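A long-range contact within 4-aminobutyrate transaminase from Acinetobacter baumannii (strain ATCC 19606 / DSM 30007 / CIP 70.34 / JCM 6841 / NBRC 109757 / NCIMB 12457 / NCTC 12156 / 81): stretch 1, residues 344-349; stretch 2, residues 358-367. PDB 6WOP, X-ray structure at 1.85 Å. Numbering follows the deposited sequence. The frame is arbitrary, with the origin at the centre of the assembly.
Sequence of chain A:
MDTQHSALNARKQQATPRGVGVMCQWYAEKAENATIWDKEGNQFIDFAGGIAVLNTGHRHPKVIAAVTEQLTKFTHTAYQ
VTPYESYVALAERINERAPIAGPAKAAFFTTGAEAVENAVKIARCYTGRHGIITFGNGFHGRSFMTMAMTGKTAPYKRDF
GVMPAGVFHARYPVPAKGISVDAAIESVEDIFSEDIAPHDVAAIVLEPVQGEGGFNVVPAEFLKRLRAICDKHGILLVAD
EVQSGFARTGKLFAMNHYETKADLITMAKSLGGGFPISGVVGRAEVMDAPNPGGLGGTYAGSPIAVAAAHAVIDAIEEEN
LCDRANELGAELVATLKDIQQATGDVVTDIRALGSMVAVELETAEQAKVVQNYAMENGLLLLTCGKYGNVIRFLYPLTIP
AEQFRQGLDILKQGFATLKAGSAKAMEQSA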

ATOM      1  N   GLY A 344     -42.651  23.904   9.424  1.00 56.83           N
ATOM      2  CA  GLY A 344     -41.882  24.949  10.070  1.00 58.17           C
ATOM      3  C   GLY A 344     -40.395  24.736   9.929  1.00 55.90           C
ATOM      4  O   GLY A 344     -39.765  25.321   9.041  1.00 57.90           O
ATOM      5  N   ASP A 345     -39.807  23.906  10.789  1.00 52.44           N
ATOM      6  CA  ASP A 345     -38.344  23.810  10.802  1.00 51.06           C
ATOM      7  C   ASP A 345     -37.897  22.425  10.392  1.00 47.22           C
ATOM      8  O   ASP A 345     -37.220  21.753  11.182  1.00 45.83           O
ATOM      9  CB  ASP A 345     -37.766  24.100  12.193  1.00 55.45           C
ATOM     10  CG  ASP A 345     -37.742  25.579  12.527  1.00 62.73           C
ATOM     11  OD1 ASP A 345     -37.211  26.382  11.719  1.00 64.93           O
ATOM     12  OD2 ASP A 345     -38.245  25.942  13.611  1.00 66.00           O
ATOM     13  N   VAL A 346     -38.309  21.935   9.215  1.00 41.50           N
ATOM     14  CA  VAL A 346     -38.134  20.539   8.846  1.00 41.63           C
ATOM     15  C   VAL A 346     -37.316  20.379   7.564  1.00 39.24           C
ATOM     16  O   VAL A 346     -36.351  19.630   7.539  1.00 38.27           O
ATOM     17  CB  VAL A 346     -39.492  19.822   8.747  1.00 45.08           C
ATOM     18  CG1 VAL A 346     -40.168  19.870  10.086  1.00 43.40           C
ATOM     19  CG2 VAL A 346     -40.317  20.403   7.730  1.00 49.63           C
ATOM     20  N   VAL A 347     -37.749  21.045   6.492  1.00 39.64           N
ATOM     21  CA  VAL A 347     -37.115  20.848   5.191  1.00 36.22           C
ATOM     22  C   VAL A 347     -35.979  21.848   5.017  1.00 36.58           C
ATOM     23  O   VAL A 347     -36.185  23.050   5.198  1.00 34.87           O
ATOM     24  CB  VAL A 347     -38.139  20.971   4.055  1.00 37.16           C
ATOM     25  CG1 VAL A 347     -37.429  20.970   2.715  1.00 36.01           C
ATOM     26  CG2 VAL A 347     -39.113  19.773   4.082  1.00 36.15           C
ATOM     27  N   THR A 348     -34.770  21.361   4.672  1.00 35.49           N
ATOM     28  CA  THR A 348     -33.629  22.253   4.445  1.00 36.16           C
ATOM     29  C   THR A 348     -33.187  22.335   2.991  1.00 37.75           C
ATOM     30  O   THR A 348     -32.523  23.315   2.624  1.00 37.62           O
ATOM     31  CB  THR A 348     -32.392  21.837   5.252  1.00 36.07           C
ATOM     32  OG1 THR A 348     -31.988  20.507   4.874  1.00 35.36           O
ATOM     33  CG2 THR A 348     -32.609  21.917   6.734  1.00 33.48           C
ATOM     34  N   ASP A 349     -33.515  21.342   2.167  1.00 34.32           N
ATOM     35  CA  ASP A 349     -33.090  21.341   0.776  1.00 32.13           C
ATOM     36  C   ASP A 349     -34.009  20.403   0.022  1.00 31.24           C
ATOM     37  O   ASP A 349     -34.515  19.431   0.585  1.00 30.97           O
ATOM     38  CB  ASP A 349     -31.639  20.859   0.586  1.00 33.33           C
ATOM     39  CG  ASP A 349     -30.984  21.403  -0.721  1.00 38.05           C
ATOM     40  OD1 ASP A 349     -31.692  22.166  -1.454  1.00 39.13           O
ATOM     41  OD2 ASP A 349     -29.759  21.103  -0.984  1.00 34.03           O
ATOM     42  N   ALA A 358     -34.558  14.056  -4.055  1.00 25.34           N
ATOM     43  CA  ALA A 358     -34.373  13.833  -2.628  1.00 24.75           C
ATOM     44  C   ALA A 358     -34.826  15.057  -1.852  1.00 27.56           C
ATOM     45  O   ALA A 358     -34.719  16.183  -2.336  1.00 28.00           O
ATOM     46  CB  ALA A 358     -32.909  13.555  -2.288  1.00 21.53           C
ATOM     47  N   VAL A 359     -35.242  14.839  -0.601  1.00 26.82           N
ATOM     48  CA  VAL A 359     -35.555  15.916   0.336  1.00 25.77           C
ATOM     49  C   VAL A 359     -34.659  15.765   1.569  1.00 26.03           C
ATOM     50  O   VAL A 359     -34.499  14.659   2.099  1.00 24.74           O
ATOM     51  CB  VAL A 359     -37.036  15.940   0.723  1.00 28.10           C
ATOM     52  CG1 VAL A 359     -37.430  14.704   1.529  1.00 30.76           C
ATOM     53  CG2 VAL A 359     -37.353  17.246   1.475  1.00 27.90           C
ATOM     54  N   GLU A 360     -34.008  16.846   1.975  1.00 30.91           N
ATOM     55  CA  GLU A 360     -33.147  16.803   3.158  1.00 28.05           C
ATOM     56  C   GLU A 360     -33.878  17.459   4.318  1.00 28.84           C
ATOM     57  O   GLU A 360     -34.516  18.520   4.161  1.00 30.00           O
ATOM     58  CB  GLU A 360     -31.801  17.510   2.957  1.00 27.21           C
ATOM     59  CG  GLU A 360     -30.887  17.405   4.206  1.00 27.58           C
ATOM     60  CD  GLU A 360     -29.442  17.664   3.857  1.00 29.74           C
ATOM     61  OE1 GLU A 360     -28.612  17.976   4.745  1.00 32.42           O
ATOM     62  OE2 GLU A 360     -29.162  17.601   2.657  1.00 30.16           O
ATOM     63  N   LEU A 361     -33.798  16.828   5.475  1.00 28.16           N
ATOM     64  CA  LEU A 361     -34.486  17.337   6.650  1.00 31.05           C
ATOM     65  C   LEU A 361     -33.449  17.816   7.651  1.00 33.52           C
ATOM     66  O   LEU A 361     -32.261  17.520   7.523  1.00 36.83           O
ATOM     67  CB  LEU A 361     -35.410  16.261   7.252  1.00 32.09           C
ATOM     68  CG  LEU A 361     -36.606  15.751   6.402  1.00 32.20           C
ATOM     69  CD1 LEU A 361     -36.232  14.728   5.398  1.00 33.18           C
ATOM     70  CD2 LEU A 361     -37.638  15.105   7.283  1.00 34.27           C
ATOM     71  N   GLU A 362     -33.910  18.567   8.641  1.00 32.69           N
ATOM     72  CA  GLU A 362     -32.952  19.077   9.622  1.00 37.29           C
ATOM     73  C   GLU A 362     -32.216  17.949  10.329  1.00 38.68           C
ATOM     74  O   GLU A 362     -31.003  18.021  10.545  1.00 39.01           O
ATOM     75  CB  GLU A 362     -33.652  19.975  10.631  1.00 40.03           C
ATOM     76  CG  GLU A 362     -33.253  21.380  10.394  1.00 51.38           C
ATOM     77  CD  GLU A 362     -34.126  22.350  11.091  1.00 62.08           C
ATOM     78  OE1 GLU A 362     -34.660  21.971  12.170  1.00 66.49           O
ATOM     79  OE2 GLU A 362     -34.273  23.483  10.558  1.00 64.40           O
ATOM     80  N   THR A 363     -32.875  16.831  10.551  1.00 37.40           N
ATOM     81  CA  THR A 363     -32.461  15.831  11.507  1.00 39.13           C
ATOM     82  C   THR A 363     -32.766  14.432  10.991  1.00 36.36           C
ATOM     83  O   THR A 363     -33.779  14.231  10.312  1.00 35.52           O
ATOM     84  CB  THR A 363     -33.228  16.149  12.777  1.00 45.07           C
ATOM     85  OG1 THR A 363     -32.551  17.196  13.484  1.00 49.97           O
ATOM     86  CG2 THR A 363     -33.454  14.991  13.585  1.00 47.27           C
ATOM     87  N   ALA A 364     -31.908  13.456  11.319  1.00 33.72           N
ATOM     88  CA  ALA A 364     -32.240  12.079  10.933  1.00 32.91           C
ATOM     89  C   ALA A 364     -33.403  11.530  11.740  1.00 33.67           C
ATOM     90  O   ALA A 364     -34.122  10.646  11.262  1.00 34.57           O
ATOM     91  CB  ALA A 364     -31.046  11.154  11.110  1.00 36.06           C
ATOM     92  N   GLU A 365     -33.584  11.993  12.978  1.00 34.84           N
ATOM     93  CA  GLU A 365     -34.788  11.623  13.708  1.00 37.06           C
ATOM     94  C   GLU A 365     -36.023  12.058  12.937  1.00 38.02           C
ATOM     95  O   GLU A 365     -37.017  11.317  12.876  1.00 40.65           O
ATOM     96  CB  GLU A 365     -34.779  12.238  15.106  1.00 45.19           C
ATOM     97  CG  GLU A 365     -33.732  11.666  16.063  1.00 54.49           C
ATOM     98  CD  GLU A 365     -32.258  11.939  15.668  1.00 60.14           C
ATOM     99  OE1 GLU A 365     -31.927  12.972  15.021  1.00 60.26           O
ATOM    100  OE2 GLU A 365     -31.406  11.092  16.027  1.00 63.59           O
ATOM    101  N   GLN A 366     -35.965  13.242  12.317  1.00 34.51           N
ATOM    102  CA  GLN A 366     -37.082  13.686  11.480  1.00 35.41           C
ATOM    103  C   GLN A 366     -37.279  12.759  10.287  1.00 34.52           C
ATOM    104  O   GLN A 366     -38.410  12.364   9.959  1.00 36.21           O
ATOM    105  CB  GLN A 366     -36.852  15.109  10.991  1.00 34.17           C
ATOM    106  CG  GLN A 366     -37.123  16.176  12.068  1.00 36.74           C
ATOM    107  CD  GLN A 366     -36.817  17.565  11.574  1.00 39.89           C
ATOM    108  OE1 GLN A 366     -35.995  17.747  10.656  1.00 37.06           O
ATOM    109  NE2 GLN A 366     -37.473  18.554  12.157  1.00 41.04           N
ATOM    110  N   ALA A 367     -36.185  12.412   9.610  1.00 31.83           N
ATOM    111  CA  ALA A 367     -36.289  11.521   8.452  1.00 28.91           C
ATOM    112  C   ALA A 367     -36.866  10.163   8.841  1.00 32.12           C
ATOM    113  O   ALA A 367     -37.676   9.581   8.101  1.00 31.95           O
ATOM    114  CB  ALA A 367     -34.912  11.384   7.804  1.00 28.82           C
TER
HETATM  115  O   HOH W   1     -29.738  19.991   6.420  1.00 34.93           O

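Antiparallel strands are stitched together by backbone amides and carbonyls, and a beta bulge shows how that pattern survives a slip in register. Here strand 347-349 lies against strand 358-361, with 453 Å² buried between the two stretches. At the approach to the strand, D345 O receives a weak hydrogen bond from Q366 NE2 (3.4 Å), reaching back from the helix. D345 O also lies 2.8 Å from E362 OE1; both atoms are acceptors, so this is proximity without a hydrogen bond. V346 O then accepts from E362 N (2.9 Å) and also meets L361 CA at 3.1 Å in a CA-H...O contact, while V346 CG1 packs 3.6 Å from Q366 NE2.

V347 pairs with L361 without hydrogen bonds between them, and its CG1 makes an apolar contact with V359 CG2 (3.9 Å). T348 N donates to E360 O over 2.9 Å, nearly linearly. One water joins the side chains of these residues, lying 2.8 Å from T348 OG1 and donating to E360 OE1 at 2.9 Å. The bulge shifts the register by one residue, so D349 faces E360: E360 N donates to D349 O (3.0 Å), and E360 is thus bonded through both its amide and its carbonyl to successive residues of the opposing strand.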